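Carboxypeptidase A (Helicoverpa armigera, PDB 1JQG) probably acts as a zinc-dependent metallocarboxypeptidase of the M14 family, made as a proenzyme, that removes residues from the carboxyl end of peptides. Local coordinates at residues L253-G258 and S271-G276; W261-S266 and A361-A366. One frame throughout, in Å; residues are numbered along the deposited sequence.

Interaction 1: residues L253-G258 and S271-G276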
loop_
_atom_site.group_PDB
_atom_site.type_symbol
_atom_site.label_atom_id
_atom_site.label_comp_id
_atom_site.label_asym_id
_atom_site.label_seq_id
_atom_site.Cartn_x
_atom_site.Cartn_y
_atom_site.Cartn_z
ATOM N N LEU A 253 10.300 -1.821 2.253
ATOM C CA LEU A 253 10.472 -0.437 1.742
ATOM C C LEU A 253 9.743 0.626 2.524
ATOM O O LEU A 253 10.095 1.798 2.539
ATOM C CB LEU A 253 10.042 -0.375 0.281
ATOM C CG LEU A 253 10.860 -1.186 -0.719
ATOM C CD1 LEU A 253 10.227 -1.097 -2.108
ATOM C CD2 LEU A 253 12.320 -0.678 -0.758
ATOM N N ASN A 254 8.726 0.248 3.295
ATOM C CA ASN A 254 7.973 1.196 4.111
ATOM C C ASN A 254 8.647 1.396 5.449
ATOM O O ASN A 254 8.069 1.921 6.406
ATOM C CB ASN A 254 6.513 0.769 4.252
ATOM C CG ASN A 254 5.586 1.991 4.369
ATOM O OD1 ASN A 254 5.982 3.104 3.996
ATOM N ND2 ASN A 254 4.374 1.836 4.878
ATOM N N ARG A 255 9.895 0.961 5.572
ATOM C CA ARG A 255 10.689 1.121 6.778
ATOM C C ARG A 255 12.083 1.643 6.367
ATOM O O ARG A 255 12.983 1.818 7.163
ATOM C CB ARG A 255 10.836 -0.155 7.568
ATOM C CG ARG A 255 9.586 -0.965 7.854
ATOM C CD ARG A 255 8.867 -0.389 9.066
ATOM N NE ARG A 255 7.592 -1.063 9.235
ATOM C CZ ARG A 255 7.115 -1.475 10.396
ATOM N NH1 ARG A 255 7.817 -1.277 11.510
ATOM N NH2 ARG A 255 5.933 -2.091 10.402
ATOM N N ASN A 256 12.262 1.903 5.079
ATOM C CA ASN A 256 13.508 2.372 4.512
ATOM C C ASN A 256 13.558 3.875 4.224
ATOM O O ASN A 256 14.499 4.389 3.599
ATOM C CB ASN A 256 13.736 1.593 3.215
ATOM C CG ASN A 256 15.208 1.575 2.815
ATOM O OD1 ASN A 256 16.034 1.145 3.598
ATOM N ND2 ASN A 256 15.434 2.034 1.583
ATOM N N PHE A 257 12.579 4.640 4.727
ATOM C CA PHE A 257 12.578 6.105 4.511
ATOM C C PHE A 257 13.211 6.864 5.651
ATOM O O PHE A 257 13.295 6.352 6.747
ATOM C CB PHE A 257 11.166 6.628 4.260
ATOM C CG PHE A 257 10.615 6.262 2.905
ATOM C CD1 PHE A 257 10.133 4.990 2.639
ATOM C CD2 PHE A 257 10.618 7.190 1.863
ATOM C CE1 PHE A 257 9.666 4.659 1.385
ATOM C CE2 PHE A 257 10.144 6.886 0.601
ATOM C CZ PHE A 257 9.648 5.602 0.361
ATOM N N GLY A 258 13.703 8.062 5.395
ATOM C CA GLY A 258 14.520 8.859 6.272
ATOM C C GLY A 258 13.873 9.483 7.470
ATOM O O GLY A 258 14.601 9.964 8.348
ATOM N N SER A 271 13.210 -10.996 8.897
ATOM C CA SER A 271 11.924 -10.366 9.226
ATOM C C SER A 271 11.297 -9.642 8.047
ATOM O O SER A 271 12.036 -9.082 7.216
ATOM C CB SER A 271 12.126 -9.401 10.392
ATOM O OG SER A 271 10.906 -8.742 10.670
ATOM N N ASP A 272 9.971 -9.555 8.022
ATOM C CA ASP A 272 9.238 -8.848 6.984
ATOM C C ASP A 272 9.297 -7.332 7.162
ATOM O O ASP A 272 8.759 -6.635 6.329
ATOM C CB ASP A 272 7.783 -9.320 6.934
ATOM C CG ASP A 272 7.637 -10.694 6.330
ATOM O OD1 ASP A 272 8.283 -10.892 5.275
ATOM O OD2 ASP A 272 6.913 -11.524 6.893
ATOM N N THR A 273 9.787 -6.847 8.299
ATOM C CA THR A 273 9.899 -5.435 8.601
ATOM C C THR A 273 11.327 -4.961 8.706
ATOM O O THR A 273 11.593 -3.980 9.377
ATOM C CB THR A 273 9.140 -5.105 9.914
ATOM O OG1 THR A 273 9.695 -5.760 11.023
ATOM C CG2 THR A 273 7.700 -5.513 9.723
ATOM N N PHE A 274 12.248 -5.642 8.041
ATOM C CA PHE A 274 13.649 -5.255 7.993
ATOM C C PHE A 274 13.837 -3.891 7.344
ATOM O O PHE A 274 13.430 -3.809 6.187
ATOM C CB PHE A 274 14.459 -6.302 7.235
ATOM C CG PHE A 274 15.940 -6.021 7.185
ATOM C CD1 PHE A 274 16.618 -5.679 8.339
ATOM C CD2 PHE A 274 16.638 -6.109 5.976
ATOM C CE1 PHE A 274 17.985 -5.426 8.324
ATOM C CE2 PHE A 274 17.996 -5.860 5.961
ATOM C CZ PHE A 274 18.675 -5.520 7.131
ATOM N N HIS A 275 14.540 -2.987 8.034
ATOM C CA HIS A 275 14.715 -1.618 7.601
ATOM C C HIS A 275 15.828 -1.452 6.577
ATOM O O HIS A 275 15.974 -0.334 6.048
ATOM C CB HIS A 275 14.892 -0.698 8.819
ATOM C CG HIS A 275 15.919 -1.110 9.812
ATOM N ND1 HIS A 275 17.169 -1.574 9.418
ATOM C CD2 HIS A 275 15.913 -1.096 11.178
ATOM C CE1 HIS A 275 17.856 -1.855 10.519
ATOM N NE2 HIS A 275 17.120 -1.567 11.583
ATOM N N GLY A 276 16.694 -2.457 6.395
ATOM C CA GLY A 276 17.893 -2.253 5.567
ATOM C C GLY A 276 19.166 -1.742 6.249
ATOM O O GLY A 276 19.198 -1.604 7.465
#
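Arg-255 and Thr-273 run side by side, their side chains pointing the same way. The methyl CG2 of Thr-273 sits over one face of the guanidinium, toward its rim, 3.9 Å from Arg-255 NH2. The arginine chain bends at chi2 (-83°), which turns CD aside; the guanidinium beyond it lies beside the threonine. His-275 CB packs against the backbone of the first segment, 3.6 Å from Arg-255 O. The segment 253-258 carries the Asn-Arg pair of the M14 carboxypeptidases, and the side chain of Arg-255 lies about 8 Å from the zinc ion; in bovine carboxypeptidase A the equivalent pair binds the terminal carboxylate of the substrate, and Asn-254 and Arg-255 probably do the same here. The facing segment turns sharply at Ser-271 to Phe-274, a type I beta turn, and within it Ser-271 OG accepts from Thr-273 N at 3.2 Å, an ST turn. The ring of His-275 turns off from 253-258, and its ND1 donates to a lone pair of Gly-276 O, 2.8 Å off and near the ring plane. Outside the two segments, Arg-255 NH1 makes a weak hydrogen bond to Ala-264 O.

Interaction 2: residues W261-S266 and A361-A366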
loop_
_atom_site.group_PDB
_atom_site.type_symbol
_atom_site.label_atom_id
_atom_site.label_comp_id
_atom_site.label_asym_id
_atom_site.label_seq_id
_atom_site.Cartn_x
_atom_site.Cartn_y
_atom_site.Cartn_z
ATOM N N TRP A 261 14.345 6.806 10.746
ATOM C CA TRP A 261 14.687 5.461 10.306
ATOM C C TRP A 261 15.289 4.615 11.418
ATOM O O TRP A 261 16.102 5.122 12.179
ATOM C CB TRP A 261 15.640 5.554 9.102
ATOM C CG TRP A 261 16.070 4.208 8.592
ATOM C CD1 TRP A 261 15.438 3.441 7.654
ATOM C CD2 TRP A 261 17.223 3.468 9.002
ATOM N NE1 TRP A 261 16.137 2.283 7.439
ATOM C CE2 TRP A 261 17.235 2.282 8.267
ATOM C CE3 TRP A 261 18.255 3.713 9.917
ATOM C CZ2 TRP A 261 18.251 1.326 8.424
ATOM C CZ3 TRP A 261 19.259 2.762 10.046
ATOM C CH2 TRP A 261 19.250 1.559 9.306
ATOM N N GLY A 262 14.970 3.328 11.442
ATOM C CA GLY A 262 15.556 2.390 12.374
ATOM C C GLY A 262 15.064 2.411 13.805
ATOM O O GLY A 262 15.560 1.604 14.619
ATOM N N THR A 263 14.118 3.285 14.143
ATOM C CA THR A 263 13.686 3.443 15.531
ATOM C C THR A 263 12.559 2.476 15.862
ATOM O O THR A 263 12.397 2.072 17.006
ATOM C CB THR A 263 13.251 4.877 15.857
ATOM O OG1 THR A 263 12.180 5.218 14.968
ATOM C CG2 THR A 263 14.442 5.809 15.741
ATOM N N ALA A 264 11.784 2.100 14.838
ATOM C CA ALA A 264 10.658 1.185 15.087
ATOM C C ALA A 264 10.526 0.145 13.983
ATOM O O ALA A 264 9.462 -0.030 13.389
ATOM C CB ALA A 264 9.380 1.985 15.294
ATOM N N SER A 265 11.577 -0.626 13.760
ATOM C CA SER A 265 11.635 -1.653 12.742
ATOM C C SER A 265 12.641 -2.743 13.094
ATOM O O SER A 265 13.333 -2.631 14.098
ATOM C CB SER A 265 11.992 -1.025 11.390
ATOM O OG SER A 265 13.088 -0.134 11.603
ATOM N N SER A 266 12.635 -3.848 12.366
ATOM C CA SER A 266 13.461 -4.995 12.619
ATOM C C SER A 266 14.884 -4.872 12.086
ATOM O O SER A 266 15.181 -4.297 11.034
ATOM C CB SER A 266 12.853 -6.276 12.004
ATOM O OG SER A 266 13.870 -7.263 12.272
ATOM N N ALA A 361 3.510 1.359 16.709
ATOM C CA ALA A 361 4.693 2.172 16.408
ATOM C C ALA A 361 5.366 1.705 15.125
ATOM O O ALA A 361 5.610 0.536 14.924
ATOM C CB ALA A 361 5.628 2.220 17.609
ATOM N N ALA A 362 5.692 2.645 14.263
ATOM C CA ALA A 362 6.333 2.374 12.978
ATOM C C ALA A 362 7.205 3.558 12.573
ATOM O O ALA A 362 6.883 4.703 12.834
ATOM C CB ALA A 362 5.330 2.123 11.860
ATOM N N SER A 363 8.296 3.292 11.895
ATOM C CA SER A 363 9.199 4.314 11.408
ATOM C C SER A 363 9.686 4.006 9.999
ATOM O O SER A 363 9.498 2.884 9.532
ATOM C CB SER A 363 10.423 4.456 12.324
ATOM O OG SER A 363 11.052 3.173 12.407
ATOM N N GLY A 364 10.257 5.041 9.354
ATOM C CA GLY A 364 10.748 4.809 7.987
ATOM C C GLY A 364 9.630 4.774 6.955
ATOM O O GLY A 364 9.890 4.290 5.854
ATOM N N GLY A 365 8.443 5.254 7.271
ATOM C CA GLY A 365 7.327 5.195 6.361
ATOM C C GLY A 365 7.411 6.292 5.316
ATOM O O GLY A 365 7.951 7.379 5.499
ATOM N N ALA A 366 6.866 6.002 4.148
ATOM C CA ALA A 366 6.888 6.905 3.001
ATOM C C ALA A 366 6.098 8.172 3.261
ATOM O O ALA A 366 6.590 9.286 3.084
ATOM C CB ALA A 366 6.301 6.163 1.807
#
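Ser-363 meets the loop 261-266 through its hydroxyl, which accepts the backbone N-H of Ala-264; OG is 2.8 Å from Ala-264 N, and the N-H meets it at a bent angle of 140°. The torsion explains the reach: OG lies between its own backbone N and carbonyl carbon (chi1 57°), on the side facing the loop. Thr-263 OG1 comes close as well, 3.3 Å from Ser-363 CB, although its hydrogen bond goes to Asn-260 O within its own loop. An alanine in place of Ser-363 would probably leave the Ala-264 N-H without its acceptor and weaken the tie between the two loops.

Apolar contact gathers round the methyl of Ala-264, which points toward the other segment. Its CB is 4.4 Å from Ala-361 CB and 3.8 Å from Ala-362 C, so it rests partly on backbone. The same Ala-264 CB also lies 3.5 Å from Ser-363 OG, its nearest neighbour across the contact.

Two glycines shape the path of the chains. Gly-262 has a positive phi of 77°, and a CB there would run into Trp-261 CE3; Gly-364 has a positive phi too, its O faces Phe-257 N, and it is also backbone-bonded to Met-259.

The pairing thus joins two loops on the surface of the catalytic domain. Gly-365 is the N-cap of helix 366-373, whose first residue, Ala-366, packs against Tyr-302 and Asp-304 of strand 299-307 in the eight-stranded mixed sheet.

Both interactions draw on the long loop between helices 221-228 and 283-294, and their segments alternate along the chain. Interaction 1 stays within that loop and is partly buried; interaction 2 ties it at the surface to the loop leading into helix 366-373. In 253-258 with 271-276 the contact is mostly packing about an arginine, without a clear hydrogen bond across, whereas 261-266 with 361-366 has one backbone-to-hydroxyl bond and small alanine contacts. The two meet directly: Phe-257 N lies 2.9 Å from Gly-364 O, probably a hydrogen bond, and Trp-261 NE1 bonds to His-275 O. Asn-254 OD1 also accepts from Ala-366 N, at the start of helix 366-373.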